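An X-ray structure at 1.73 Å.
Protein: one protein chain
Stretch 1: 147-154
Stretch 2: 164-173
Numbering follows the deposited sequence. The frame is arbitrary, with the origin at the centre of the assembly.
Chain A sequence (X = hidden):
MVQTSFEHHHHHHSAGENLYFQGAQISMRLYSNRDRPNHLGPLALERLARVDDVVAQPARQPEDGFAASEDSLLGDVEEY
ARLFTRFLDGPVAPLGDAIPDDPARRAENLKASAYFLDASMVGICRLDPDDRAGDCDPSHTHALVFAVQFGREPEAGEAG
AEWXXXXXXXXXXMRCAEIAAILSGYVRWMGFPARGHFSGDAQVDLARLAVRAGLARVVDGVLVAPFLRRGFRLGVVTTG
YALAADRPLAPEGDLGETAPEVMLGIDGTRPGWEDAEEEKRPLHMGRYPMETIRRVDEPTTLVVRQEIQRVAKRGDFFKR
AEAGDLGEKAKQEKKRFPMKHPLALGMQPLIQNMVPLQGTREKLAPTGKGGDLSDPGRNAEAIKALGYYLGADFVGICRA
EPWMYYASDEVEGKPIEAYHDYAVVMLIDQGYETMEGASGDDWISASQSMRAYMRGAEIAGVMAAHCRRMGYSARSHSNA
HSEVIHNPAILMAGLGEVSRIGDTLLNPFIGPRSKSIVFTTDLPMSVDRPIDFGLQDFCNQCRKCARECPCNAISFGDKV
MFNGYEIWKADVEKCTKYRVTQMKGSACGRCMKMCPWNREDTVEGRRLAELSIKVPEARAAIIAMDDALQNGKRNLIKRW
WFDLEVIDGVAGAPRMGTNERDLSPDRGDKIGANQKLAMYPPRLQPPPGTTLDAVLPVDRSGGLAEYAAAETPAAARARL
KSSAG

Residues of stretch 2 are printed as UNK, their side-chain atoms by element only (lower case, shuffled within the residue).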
ATOM      1  N   ALA A 147       4.290  15.441  11.144  1.00 17.77           N
ATOM      2  CA  ALA A 147       2.877  15.825  11.206  1.00 19.07           C
ATOM      3  C   ALA A 147       2.153  14.965  10.163  1.00 19.77           C
ATOM      4  O   ALA A 147       2.677  14.634   9.088  1.00 20.55           O
ATOM      5  CB  ALA A 147       2.644  17.273  10.913  1.00 20.27           C
ATOM      6  N   VAL A 148       0.959  14.595  10.499  1.00 18.19           N
ATOM      7  CA  VAL A 148       0.034  14.031   9.512  1.00 18.93           C
ATOM      8  C   VAL A 148      -1.135  14.983   9.397  1.00 17.12           C
ATOM      9  O   VAL A 148      -1.804  15.289  10.388  1.00 19.49           O
ATOM     10  CB  VAL A 148      -0.409  12.583   9.937  1.00 16.69           C
ATOM     11  CG1 VAL A 148      -1.564  12.045   9.053  1.00 16.42           C
ATOM     12  CG2 VAL A 148       0.759  11.664   9.899  1.00 17.30           C
ATOM     13  N   GLN A 149      -1.502  15.364   8.194  1.00 19.48           N
ATOM     14  CA  GLN A 149      -2.678  16.221   7.995  1.00 18.70           C
ATOM     15  C   GLN A 149      -3.997  15.524   8.288  1.00 19.85           C
ATOM     16  O   GLN A 149      -4.153  14.342   8.071  1.00 20.54           O
ATOM     17  CB  GLN A 149      -2.693  16.777   6.536  1.00 19.24           C
ATOM     18  CG  GLN A 149      -3.714  17.893   6.397  1.00 21.78           C
ATOM     19  CD  GLN A 149      -3.636  18.747   5.137  1.00 20.68           C
ATOM     20  OE1 GLN A 149      -4.155  19.870   5.104  1.00 19.89           O
ATOM     21  NE2 GLN A 149      -3.073  18.209   4.100  1.00 21.03           N
ATOM     22  N   PHE A 150      -4.953  16.273   8.821  1.00 20.15           N
ATOM     23  CA  PHE A 150      -6.297  15.791   8.986  1.00 22.48           C
ATOM     24  C   PHE A 150      -6.803  15.293   7.672  1.00 21.30           C
ATOM     25  O   PHE A 150      -6.483  15.859   6.628  1.00 22.16           O
ATOM     26  CB  PHE A 150      -7.252  16.946   9.428  1.00 21.83           C
ATOM     27  CG  PHE A 150      -7.304  17.180  10.910  1.00 20.48           C
ATOM     28  CD1 PHE A 150      -6.360  16.697  11.733  1.00 21.79           C
ATOM     29  CD2 PHE A 150      -8.308  17.975  11.450  1.00 24.06           C
ATOM     30  CE1 PHE A 150      -6.383  16.945  13.098  1.00 23.86           C
ATOM     31  CE2 PHE A 150      -8.347  18.223  12.809  1.00 21.99           C
ATOM     32  CZ  PHE A 150      -7.362  17.713  13.643  1.00 23.77           C
ATOM     33  N   GLY A 151      -7.669  14.287   7.735  1.00 21.67           N
ATOM     34  CA  GLY A 151      -8.386  13.824   6.533  1.00 20.75           C
ATOM     35  C   GLY A 151      -9.446  14.796   6.084  1.00 22.55           C
ATOM     36  O   GLY A 151     -10.028  15.533   6.887  1.00 19.00           O
ATOM     37  N   ARG A 152      -9.759  14.755   4.791  1.00 24.75           N
ATOM     38  CA  ARG A 152     -10.951  15.402   4.283  1.00 23.96           C
ATOM     39  C   ARG A 152     -12.205  14.711   4.830  1.00 25.16           C
ATOM     40  O   ARG A 152     -12.237  13.479   4.980  1.00 25.04           O
ATOM     41  CB  ARG A 152     -11.030  15.308   2.766  1.00 25.38           C
ATOM     42  CG  ARG A 152     -10.051  16.170   2.012  1.00 28.64           C
ATOM     43  CD  ARG A 152     -10.277  16.039   0.494  1.00 28.79           C
ATOM     44  NE  ARG A 152     -11.584  16.510   0.136  1.00 29.48           N
ATOM     45  CZ  ARG A 152     -12.297  16.099  -0.925  1.00 31.08           C
ATOM     46  NH1 ARG A 152     -11.808  15.236  -1.784  1.00 25.93           N
ATOM     47  NH2 ARG A 152     -13.511  16.553  -1.107  1.00 27.27           N
ATOM     48  N   GLU A 153     -13.219  15.490   5.143  1.00 25.96           N
ATOM     49  CA  GLU A 153     -14.462  14.909   5.637  1.00 28.94           C
ATOM     50  C   GLU A 153     -15.591  15.185   4.625  1.00 28.66           C
ATOM     51  O   GLU A 153     -15.522  16.104   3.834  1.00 29.30           O
ATOM     52  CB  GLU A 153     -14.842  15.488   6.994  1.00 32.25           C
ATOM     53  CG  GLU A 153     -13.728  15.467   8.038  1.00 35.32           C
ATOM     54  CD  GLU A 153     -14.205  15.964   9.447  1.00 45.24           C
ATOM     55  OE1 GLU A 153     -15.457  16.109   9.621  1.00 45.82           O
ATOM     56  OE2 GLU A 153     -13.366  16.163  10.404  1.00 46.97           O
ATOM     57  N   PRO A 154     -16.624  14.333   4.619  1.00 29.85           N
ATOM     58  CA  PRO A 154     -17.776  14.601   3.818  1.00 31.10           C
ATOM     59  C   PRO A 154     -18.448  15.947   4.234  1.00 33.94           C
ATOM     60  O   PRO A 154     -18.401  16.325   5.418  1.00 38.90           O
ATOM     61  CB  PRO A 154     -18.697  13.443   4.150  1.00 28.25           C
ATOM     62  CG  PRO A 154     -17.884  12.414   4.746  1.00 28.24           C
ATOM     63  CD  PRO A 154     -16.809  13.149   5.457  1.00 30.97           C
ATOM     64  N   UNK A 164     -18.091  10.241  10.533  1.00 24.11           N
ATOM     65  CA  UNK A 164     -16.748  10.803  10.460  1.00 23.50           C
ATOM     66  C   UNK A 164     -16.580  12.078  11.262  1.00 24.74           C
ATOM     67  O   UNK A 164     -15.503  12.310  11.811  1.00 26.17           O
ATOM     68  c   UNK A 164     -16.124   9.724   8.277  1.00 23.76           C
ATOM     69  c   UNK A 164     -16.385  11.047   8.953  1.00 24.65           C
ATOM     70  c   UNK A 164     -15.197  11.965   8.758  1.00 26.79           C
ATOM     71  c   UNK A 164     -16.246   9.768   6.772  1.00 24.39           C
ATOM     72  N   UNK A 165     -17.631  12.868  11.344  1.00 27.20           N
ATOM     73  CA  UNK A 165     -17.571  14.175  12.040  1.00 32.10           C
ATOM     74  C   UNK A 165     -17.073  14.079  13.464  1.00 29.99           C
ATOM     75  O   UNK A 165     -17.503  13.198  14.198  1.00 30.73           O
ATOM     76  c   UNK A 165     -20.213  17.361   8.917  1.00 74.69           C
ATOM     77  c   UNK A 165     -18.945  14.857  12.016  1.00 37.44           C
ATOM     78  n   UNK A 165     -19.709  17.285   7.660  1.00 61.07           N
ATOM     79  n   UNK A 165     -21.530  17.655   9.102  1.00 66.74           N
ATOM     80  c   UNK A 165     -18.842  16.357  12.296  1.00 48.35           C
ATOM     81  c   UNK A 165     -19.801  17.133  11.400  1.00 69.91           C
ATOM     82  n   UNK A 165     -19.391  17.124   9.965  1.00 72.16           N
ATOM     83  N   UNK A 166     -16.087  14.897  13.801  1.00 27.95           N
ATOM     84  CA  UNK A 166     -15.515  14.871  15.105  1.00 27.46           C
ATOM     85  C   UNK A 166     -14.469  13.795  15.376  1.00 28.03           C
ATOM     86  O   UNK A 166     -13.987  13.698  16.493  1.00 30.90           O
ATOM     87  N   UNK A 167     -14.096  12.983  14.383  1.00 26.49           N
ATOM     88  CA  UNK A 167     -13.153  11.894  14.608  1.00 24.00           C
ATOM     89  C   UNK A 167     -11.736  12.169  14.034  1.00 20.75           C
ATOM     90  O   UNK A 167     -10.888  11.322  14.116  1.00 21.16           O
ATOM     91  c   UNK A 167     -13.644  10.590  13.949  1.00 22.90           C
ATOM     92  o   UNK A 167     -13.612  10.749  12.519  1.00 25.68           O
ATOM     93  c   UNK A 167     -15.056  10.247  14.412  1.00 22.12           C
ATOM     94  N   UNK A 168     -11.484  13.358  13.596  1.00 22.18           N
ATOM     95  CA  UNK A 168     -10.277  13.592  12.818  1.00 21.13           C
ATOM     96  C   UNK A 168      -9.015  13.567  13.629  1.00 20.92           C
ATOM     97  O   UNK A 168      -8.015  12.974  13.241  1.00 18.33           O
ATOM     98  n   UNK A 168     -10.546  15.464   9.748  1.00 20.56           N
ATOM     99  o   UNK A 168      -8.960  14.046  10.342  1.00 19.85           O
ATOM    100  c   UNK A 168     -10.425  14.893  12.045  1.00 20.22           C
ATOM    101  c   UNK A 168      -9.914  14.783  10.630  1.00 22.31           C
ATOM    102  N   UNK A 169      -9.059  14.107  14.820  1.00 22.00           N
ATOM    103  CA  UNK A 169      -7.876  14.089  15.680  1.00 21.93           C
ATOM    104  C   UNK A 169      -7.529  12.718  16.134  1.00 21.62           C
ATOM    105  O   UNK A 169      -6.373  12.340  16.169  1.00 23.09           O
ATOM    106  c   UNK A 169      -8.100  14.984  16.884  1.00 23.04           C
ATOM    107  N   UNK A 170      -8.531  11.916  16.430  1.00 23.25           N
ATOM    108  CA  UNK A 170      -8.299  10.479  16.778  1.00 23.52           C
ATOM    109  C   UNK A 170      -7.870   9.609  15.584  1.00 21.14           C
ATOM    110  O   UNK A 170      -6.969   8.817  15.678  1.00 22.72           O
ATOM    111  c   UNK A 170      -9.556   9.892  17.404  1.00 24.99           C
ATOM    112  N   UNK A 171      -8.504   9.819  14.436  1.00 23.92           N
ATOM    113  CA  UNK A 171      -8.076   9.217  13.175  1.00 20.42           C
ATOM    114  C   UNK A 171      -6.611   9.581  12.857  1.00 20.82           C
ATOM    115  O   UNK A 171      -5.795   8.734  12.551  1.00 20.09           O
ATOM    116  n   UNK A 171      -7.686  10.436   8.592  1.00 20.89           N
ATOM    117  c   UNK A 171      -7.928  10.458  10.018  1.00 21.69           C
ATOM    118  c   UNK A 171      -8.678   9.302  10.620  1.00 21.97           C
ATOM    119  c   UNK A 171      -9.023   9.678  12.067  1.00 23.04           C
ATOM    120  n   UNK A 171      -5.866  11.828   8.758  1.00 23.15           N
ATOM    121  n   UNK A 171      -6.516  11.031   6.738  1.00 29.94           N
ATOM    122  c   UNK A 171      -6.675  11.069   8.039  1.00 24.66           C
ATOM    123  N   UNK A 172      -6.303  10.851  12.922  1.00 22.08           N
ATOM    124  CA  UNK A 172      -4.957  11.291  12.621  1.00 20.00           C
ATOM    125  C   UNK A 172      -3.961  10.886  13.728  1.00 19.15           C
ATOM    126  O   UNK A 172      -2.833  10.497  13.421  1.00 20.11           O
ATOM    127  o   UNK A 172      -6.016  13.079  11.394  1.00 18.37           O
ATOM    128  c   UNK A 172      -3.638  13.229  11.854  1.00 18.17           C
ATOM    129  c   UNK A 172      -4.983  12.772  12.357  1.00 19.13           C
ATOM    130  N   UNK A 173      -4.363  10.925  14.984  1.00 19.73           N
ATOM    131  CA  UNK A 173      -3.520  10.301  16.034  1.00 22.05           C
ATOM    132  C   UNK A 173      -3.185   8.850  15.765  1.00 22.37           C
ATOM    133  O   UNK A 173      -2.052   8.400  15.997  1.00 20.77           O
ATOM    134  o   UNK A 173      -4.621  12.114  19.044  1.00 31.53           O
ATOM    135  c   UNK A 173      -3.924  11.815  18.060  1.00 28.01           C
ATOM    136  o   UNK A 173      -3.075  12.631  17.562  1.00 28.74           O
ATOM    137  c   UNK A 173      -4.147  10.448  17.438  1.00 23.68           C
TER
HETATM  138  O   HOH W   1     -15.073  17.529  12.695  1.00 39.59           O

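Position 164 carries four carbons, forked at the first, with one arm two carbons long. The longer arm ends 3.7 Å from CD of Pro 154, and the shorter lies 3.9 Å from CG of Glu 153: a branched apolar plug, Ile 164.

Position 165 has three carbons, a nitrogen, then a carbon bearing two more nitrogens. Its CB points sideways, but the chain bends back to set one terminal nitrogen 2.8 Å from O of Pro 154, near the plane of the end group. OE1 of Glu 153 stays 4.1 Å from the nitrogen within the chain, beyond a salt bridge. This is Arg 165.

Position 166 has no side-chain atoms. At phi 81° and psi 3° a CB would jam against the preceding carbonyl oxygen, so the backbone alone asks for Gly 166. Its N donates to water 1 at 3.0 Å, and the same water lies 3.2 Å from OE2 of Glu 153, placed to donate to it.

Position 167 shows one carbon carrying an oxygen and a carbon, and touches nothing on stretch 1. This is Thr 167, whose OG1 donates to O of Ile 164 at 2.6 Å, bracing the type II turn.

Position 168 has two carbons, the second bearing an oxygen and a nitrogen. The oxygen accepts from N of Gly 151 at 2.9 Å; the nitrogen donates to O of Gly 151 at 2.9 Å and to OE2 of Glu 153 at 3.0 Å. This is Asn 168. Its CB sits over one face of the Phe 150 ring, 4.0 Å from the centroid.

Positions 169 and 170 each hold a single carbon. The first lies 4.3 Å from CZ of Phe 150, the second out of reach: Ala 169 and Ala 170.

Position 171 repeats the three-carbon chain ending in a guanidinium. One terminal nitrogen donates to O of Gln 149 at 3.1 Å. This is Arg 171. A CB on Gly 151 would fall 2.9 Å from NH2 of Arg 171, a clash that glycine avoids.

Position 172 has one carbon carrying an oxygen and a carbon. The outer carbon packs 3.7 Å from CG1 of Val 148. This is Thr 172, whose OG1 donates to O of Asn 168 at 2.7 Å and accepts from NH1 of Arg 171 at 2.9 Å.

Position 173, two carbons with two terminal oxygens, is Asp 173, with no contact here.

The rule is backbone reading: Asn 168 grips both polar groups of Gly 151, Arg 171 holds the carbonyl of Gln 149, and apolar contacts at Phe 150 and Pro 154 fill in around them.

Stretch 2, residues 164-173: IRGTNAARTD
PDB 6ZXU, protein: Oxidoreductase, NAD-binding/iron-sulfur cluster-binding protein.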